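Long-range contacts in aminopeptidase N (Francisella tularensis subsp. tularensis, PDB 5DLL), which releases N-terminal amino acids from peptides as a zinc-dependent M1-family aminopeptidase and is probably involved in the breakdown of intracellular peptides: residues I495-G500 with Q512-K517; L48-N53 with F102-V107. One frame throughout, in Å; residues are numbered along the deposited sequence.

In the fold
Both contacts are antiparallel strand pairs, yet they belong to different domains of the chain. Interaction 2 comes first in sequence: it joins strand 42-52 to strand 101-110 in the large mixed sheet of the M1 N-terminal domain, close to a bound sodium ion. Interaction 1 comes later in the chain and joins strands 495-502 and 508-516 in the Ig-like domain. Their centres lie 53 Å apart, and the nearest atoms are still about 35 Å from each other; they lie in different sheets and do not touch. The zinc-binding residues His309, His313 and Glu332 of the catalytic domain fall between the two in sequence.

Interaction 1 (I495-G500 with Q512-K517); sequences IPVKMG and QVIELK
Ile495-Gly500 and Gln512-Lys517 run antiparallel as the arms of a beta hairpin, and what distinguishes the pair is how differently its two faces are built. One face carries Ile495, Val497 and Met499 against Leu516, Ile514 and Gln512. Ile495 and Leu516 stand side by side, pointing the same way, with CB of Ile495 4.0 Å from CB of Leu516. In the middle, Ile514 holds CG1 in the crowded position between its backbone N and carbonyl carbon (chi1 60°), which brings that atom to 3.9 Å from Val497 CB. Met499 takes the same crowded first torsion and bends again at chi2 and chi3. The Met499 and Ile514 side chains cross obliquely, Met499 CG lying 4.1 Å from Ile514 CG1, while Met499 SD lies 4.1 Å from CG of Gln512, whose extended chain runs alongside.

The other face is thinner: Pro496 CB meets Val513 CG1 at 4.2 Å, and Val513 CG2 touches the start of the extended Lys498 chain. Here the charged ends turn elsewhere, Lys498 to Asp539 and Glu515 to Arg443 as well as to Lys517.

Backbone bonds join the pairs Ile495-Leu516, Val497-Ile514 and Met499-Gln512. The one from Val497 N to Ile514 O, 2.7 Å, is nearly straight and approaches almost along the C=O axis; the bond from Gln512 N to Met499 O is weak.

Within the Ig-like domain, strand 495-502 is the middle of a three-stranded antiparallel sheet, with 508-516 on one flank and 533-535 on the other. The face of Ile495, Met499, Gln512 and Leu516 packs on strands 472-480 and 520-525, through Leu477, Gln479, Tyr523 and Phe525, whereas Pro496 rests on Met402 and Leu406 of helix 390-423, and Glu515 also touches Leu406.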
loop_
_atom_site.group_PDB
_atom_site.type_symbol
_atom_site.label_atom_id
_atom_site.label_comp_id
_atom_site.label_asym_id
_atom_site.label_seq_id
_atom_site.Cartn_x
_atom_site.Cartn_y
_atom_site.Cartn_z
ATOM N N ILE A 495 -12.364 4.871 21.538
ATOM C CA ILE A 495 -11.469 3.719 21.341
ATOM C C ILE A 495 -12.232 2.410 21.563
ATOM O O ILE A 495 -12.774 2.194 22.648
ATOM C CB ILE A 495 -10.262 3.708 22.322
ATOM C CG1 ILE A 495 -9.734 5.117 22.630
ATOM C CG2 ILE A 495 -9.144 2.823 21.782
ATOM C CD1 ILE A 495 -9.130 5.847 21.454
ATOM N N PRO A 496 -12.280 1.533 20.541
ATOM C CA PRO A 496 -12.793 0.182 20.734
ATOM C C PRO A 496 -11.688 -0.765 21.196
ATOM O O PRO A 496 -10.633 -0.842 20.559
ATOM C CB PRO A 496 -13.287 -0.208 19.342
ATOM C CG PRO A 496 -12.415 0.553 18.410
ATOM C CD PRO A 496 -11.965 1.798 19.128
ATOM N N VAL A 497 -11.939 -1.467 22.301
ATOM C CA VAL A 497 -10.987 -2.422 22.861
ATOM C C VAL A 497 -11.556 -3.835 22.771
ATOM O O VAL A 497 -12.346 -4.251 23.620
ATOM C CB VAL A 497 -10.669 -2.102 24.335
ATOM C CG1 VAL A 497 -9.403 -2.829 24.770
ATOM C CG2 VAL A 497 -10.526 -0.602 24.538
ATOM N N LYS A 498 -11.154 -4.561 21.730
ATOM C CA LYS A 498 -11.561 -5.952 21.547
ATOM C C LYS A 498 -10.739 -6.816 22.491
ATOM O O LYS A 498 -9.506 -6.785 22.454
ATOM C CB LYS A 498 -11.355 -6.392 20.096
ATOM C CG LYS A 498 -11.986 -7.733 19.771
ATOM C CD LYS A 498 -11.734 -8.143 18.332
ATOM C CE LYS A 498 -12.129 -9.596 18.113
ATOM N NZ LYS A 498 -11.842 -10.052 16.726
ATOM N N MET A 499 -11.420 -7.584 23.336
ATOM C CA MET A 499 -10.757 -8.208 24.476
ATOM C C MET A 499 -11.387 -9.517 24.943
ATOM O O MET A 499 -12.451 -9.928 24.476
ATOM C CB MET A 499 -10.696 -7.207 25.641
ATOM C CG MET A 499 -12.034 -6.591 26.039
ATOM S SD MET A 499 -12.977 -7.554 27.239
ATOM C CE MET A 499 -11.997 -7.320 28.718
ATOM N N GLY A 500 -10.681 -10.170 25.863
ATOM C CA GLY A 500 -11.154 -11.374 26.532
ATOM C C GLY A 500 -10.376 -11.569 27.819
ATOM O O GLY A 500 -9.391 -10.872 28.065
ATOM N N GLN A 512 -15.771 -9.892 24.450
ATOM C CA GLN A 512 -16.601 -8.823 23.904
ATOM C C GLN A 512 -15.730 -7.656 23.438
ATOM O O GLN A 512 -14.506 -7.692 23.577
ATOM C CB GLN A 512 -17.594 -8.335 24.963
ATOM C CG GLN A 512 -16.938 -7.698 26.182
ATOM C CD GLN A 512 -17.935 -7.264 27.242
ATOM O OE1 GLN A 512 -19.146 -7.422 27.081
ATOM N NE2 GLN A 512 -17.425 -6.708 28.336
ATOM N N VAL A 513 -16.373 -6.629 22.886
ATOM C CA VAL A 513 -15.718 -5.359 22.577
ATOM C C VAL A 513 -16.233 -4.306 23.558
ATOM O O VAL A 513 -17.443 -4.095 23.659
ATOM C CB VAL A 513 -16.025 -4.892 21.136
ATOM C CG1 VAL A 513 -15.366 -3.547 20.850
ATOM C CG2 VAL A 513 -15.581 -5.940 20.120
ATOM N N ILE A 514 -15.322 -3.666 24.288
ATOM C CA ILE A 514 -15.686 -2.549 25.166
ATOM C C ILE A 514 -15.153 -1.237 24.588
ATOM O O ILE A 514 -14.268 -1.241 23.727
ATOM C CB ILE A 514 -15.208 -2.748 26.626
ATOM C CG1 ILE A 514 -13.684 -2.882 26.711
ATOM C CG2 ILE A 514 -15.880 -3.968 27.239
ATOM C CD1 ILE A 514 -13.147 -2.774 28.122
ATOM N N GLU A 515 -15.698 -0.122 25.067
ATOM C CA GLU A 515 -15.428 1.185 24.478
ATOM C C GLU A 515 -14.854 2.156 25.496
ATOM O O GLU A 515 -15.265 2.163 26.654
ATOM C CB GLU A 515 -16.715 1.751 23.877
ATOM C CG GLU A 515 -17.150 1.013 22.619
ATOM C CD GLU A 515 -18.643 1.086 22.367
ATOM O OE1 GLU A 515 -19.267 2.114 22.697
ATOM O OE2 GLU A 515 -19.190 0.107 21.823
ATOM N N LEU A 516 -13.899 2.967 25.047
ATOM C CA LEU A 516 -13.316 4.027 25.864
ATOM C C LEU A 516 -13.600 5.381 25.214
ATOM O O LEU A 516 -12.899 5.795 24.291
ATOM C CB LEU A 516 -11.811 3.806 26.025
ATOM C CG LEU A 516 -11.032 4.858 26.815
ATOM C CD1 LEU A 516 -11.526 4.942 28.251
ATOM C CD2 LEU A 516 -9.546 4.538 26.773
ATOM N N LYS A 517 -14.638 6.055 25.710
ATOM C CA LYS A 517 -15.088 7.337 25.169
ATOM C C LYS A 517 -14.716 8.493 26.091
ATOM O O LYS A 517 -15.341 9.551 26.043
ATOM C CB LYS A 517 -16.611 7.323 25.000
ATOM C CG LYS A 517 -17.165 6.125 24.253
ATOM C CD LYS A 517 -18.672 6.237 24.133
ATOM C CE LYS A 517 -19.284 4.945 23.631
ATOM N NZ LYS A 517 -20.738 5.084 23.345
#

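Interaction 2 (L48-N53 with F102-V107); sequences LYIVAN and FVLQTV. With NA (sodium ion), chain R.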
loop_
_atom_site.group_PDB
_atom_site.type_symbol
_atom_site.label_atom_id
_atom_site.label_comp_id
_atom_site.label_asym_id
_atom_site.label_seq_id
_atom_site.Cartn_x
_atom_site.Cartn_y
_atom_site.Cartn_z
ATOM N N LEU A 48 -20.172 20.425 -23.423
ATOM C CA LEU A 48 -20.439 20.399 -21.994
ATOM C C LEU A 48 -21.849 20.899 -21.757
ATOM O O LEU A 48 -22.164 22.043 -22.093
ATOM C CB LEU A 48 -19.447 21.302 -21.246
ATOM C CG LEU A 48 -18.078 20.708 -20.904
ATOM C CD1 LEU A 48 -17.515 19.874 -22.043
ATOM C CD2 LEU A 48 -17.108 21.813 -20.513
ATOM N N TYR A 49 -22.693 20.043 -21.185
ATOM C CA TYR A 49 -24.073 20.412 -20.875
ATOM C C TYR A 49 -24.147 20.840 -19.421
ATOM O O TYR A 49 -24.177 20.018 -18.514
ATOM C CB TYR A 49 -25.027 19.271 -21.210
ATOM C CG TYR A 49 -25.012 18.970 -22.692
ATOM C CD1 TYR A 49 -25.836 19.659 -23.568
ATOM C CD2 TYR A 49 -24.138 18.031 -23.220
ATOM C CE1 TYR A 49 -25.808 19.400 -24.929
ATOM C CE2 TYR A 49 -24.103 17.771 -24.577
ATOM C CZ TYR A 49 -24.941 18.456 -25.423
ATOM O OH TYR A 49 -24.902 18.188 -26.768
ATOM N N ILE A 50 -24.167 22.156 -19.234
ATOM C CA ILE A 50 -23.907 22.791 -17.952
ATOM C C ILE A 50 -25.182 23.412 -17.388
ATOM O O ILE A 50 -26.035 23.896 -18.136
ATOM C CB ILE A 50 -22.829 23.886 -18.126
ATOM C CG1 ILE A 50 -21.537 23.278 -18.688
ATOM C CG2 ILE A 50 -22.553 24.605 -16.812
ATOM C CD1 ILE A 50 -20.608 24.291 -19.319
ATOM N N VAL A 51 -25.294 23.407 -16.062
ATOM C CA VAL A 51 -26.448 23.983 -15.377
ATOM C C VAL A 51 -26.021 24.724 -14.104
ATOM O O VAL A 51 -25.081 24.320 -13.421
ATOM C CB VAL A 51 -27.499 22.897 -15.052
ATOM C CG1 VAL A 51 -27.008 21.959 -13.956
ATOM C CG2 VAL A 51 -28.828 23.534 -14.672
ATOM N N ALA A 52 -26.716 25.820 -13.810
ATOM C CA ALA A 52 -26.451 26.620 -12.618
ATOM C C ALA A 52 -26.712 25.804 -11.358
ATOM O O ALA A 52 -27.745 25.141 -11.258
ATOM C CB ALA A 52 -27.319 27.870 -12.628
ATOM N N ASN A 53 -25.778 25.853 -10.407
ATOM C CA ASN A 53 -25.876 25.078 -9.167
ATOM C C ASN A 53 -26.647 25.826 -8.080
ATOM O O ASN A 53 -26.187 26.845 -7.582
ATOM C CB ASN A 53 -24.475 24.729 -8.651
ATOM C CG ASN A 53 -24.502 23.833 -7.420
ATOM O OD1 ASN A 53 -25.535 23.266 -7.068
ATOM N ND2 ASN A 53 -23.358 23.704 -6.759
ATOM N N PHE A 102 -27.291 25.691 -20.263
ATOM C CA PHE A 102 -26.709 25.876 -21.599
ATOM C C PHE A 102 -25.739 24.765 -22.006
ATOM O O PHE A 102 -25.284 23.975 -21.178
ATOM C CB PHE A 102 -25.995 27.233 -21.683
ATOM C CG PHE A 102 -24.818 27.368 -20.746
ATOM C CD1 PHE A 102 -25.008 27.687 -19.407
ATOM C CD2 PHE A 102 -23.518 27.196 -21.206
ATOM C CE1 PHE A 102 -23.934 27.817 -18.544
ATOM C CE2 PHE A 102 -22.437 27.332 -20.347
ATOM C CZ PHE A 102 -22.647 27.640 -19.014
ATOM N N VAL A 103 -25.432 24.727 -23.299
ATOM C CA VAL A 103 -24.421 23.825 -23.842
ATOM C C VAL A 103 -23.234 24.656 -24.340
ATOM O O VAL A 103 -23.412 25.651 -25.048
ATOM C CB VAL A 103 -24.980 22.898 -24.956
ATOM C CG1 VAL A 103 -25.905 23.642 -25.911
ATOM C CG2 VAL A 103 -23.851 22.222 -25.722
ATOM N N LEU A 104 -22.028 24.244 -23.952
ATOM C CA LEU A 104 -20.809 24.929 -24.342
ATOM C C LEU A 104 -19.908 24.004 -25.153
ATOM O O LEU A 104 -19.399 23.018 -24.627
ATOM C CB LEU A 104 -20.066 25.404 -23.097
ATOM C CG LEU A 104 -18.751 26.146 -23.341
ATOM C CD1 LEU A 104 -18.992 27.408 -24.153
ATOM C CD2 LEU A 104 -18.069 26.471 -22.021
ATOM N N GLN A 105 -19.706 24.332 -26.427
ATOM C CA GLN A 105 -18.803 23.579 -27.285
ATOM C C GLN A 105 -17.455 24.273 -27.397
ATOM O O GLN A 105 -17.400 25.455 -27.712
ATOM C CB GLN A 105 -19.396 23.420 -28.685
ATOM C CG GLN A 105 -18.508 22.616 -29.629
ATOM C CD GLN A 105 -19.077 22.498 -31.023
ATOM O OE1 GLN A 105 -20.290 22.540 -31.219
ATOM N NE2 GLN A 105 -18.199 22.350 -32.007
ATOM N N THR A 106 -16.377 23.526 -27.158
ATOM C CA THR A 106 -15.014 24.011 -27.383
ATOM C C THR A 106 -14.239 23.014 -28.235
ATOM O O THR A 106 -14.200 21.823 -27.908
ATOM C CB THR A 106 -14.217 24.192 -26.066
ATOM O OG1 THR A 106 -13.858 22.906 -25.520
ATOM C CG2 THR A 106 -15.007 25.003 -25.045
ATOM N N VAL A 107 -13.611 23.501 -29.302
ATOM C CA VAL A 107 -12.586 22.730 -30.009
ATOM C C VAL A 107 -11.222 23.218 -29.541
ATOM O O VAL A 107 -10.992 24.421 -29.442
ATOM C CB VAL A 107 -12.684 22.867 -31.541
ATOM C CG1 VAL A 107 -11.608 22.026 -32.218
ATOM C CG2 VAL A 107 -14.069 22.456 -32.022
HETATM NA NA NA R . -12.578 21.080 -26.529
#
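Ile50 and Phe102 form the heart of this contact, lying side by side on the face they share with Leu48 and Leu104. Phe102 sets CG in the crowded position between its backbone N and carbonyl carbon (chi1 63°), and its ring comes to rest beside the partner strand. Ile50 CB sits over one face of that ring in a CH-pi contact, 4.1 Å from the centroid and offset toward the rim. Both branches of Ile50 join in: CG2, anti to the backbone N, reaches the CZ-CE1 part of the ring, and CD1, at the end of an extended chi2, lies 3.7 Å from Phe102 CE2. The same CD1 also touches Leu104 CB, so one methyl links two residues of strand 101-110.

On the other face Tyr49 holds CG anti to its carbonyl carbon, beside the backbone N (chi1 -63°), and so its ring runs alongside Val103. Val103 CG2, anti to its own backbone N, approaches Tyr49 CE1 to 3.5 Å, and the adjacent strand 26-36 contributes His32, whose ring meets the tyrosine at a steep angle.

Four backbone hydrogen bonds join Leu48 to Leu104 and Ile50 to Phe102; Ile50 N reaches Phe102 O at 2.9 Å, almost exactly along the C=O axis. Further along, Thr106 grips the sodium ion through both its O and, at 2.5 Å, its OG1, with Val44 and Thr141 completing the protein ligands.

Flanked by strands 26-36 and 70-76, these two neighbours form an antiparallel pair within the mixed beta sheet of the M1 aminopeptidase N-terminal domain.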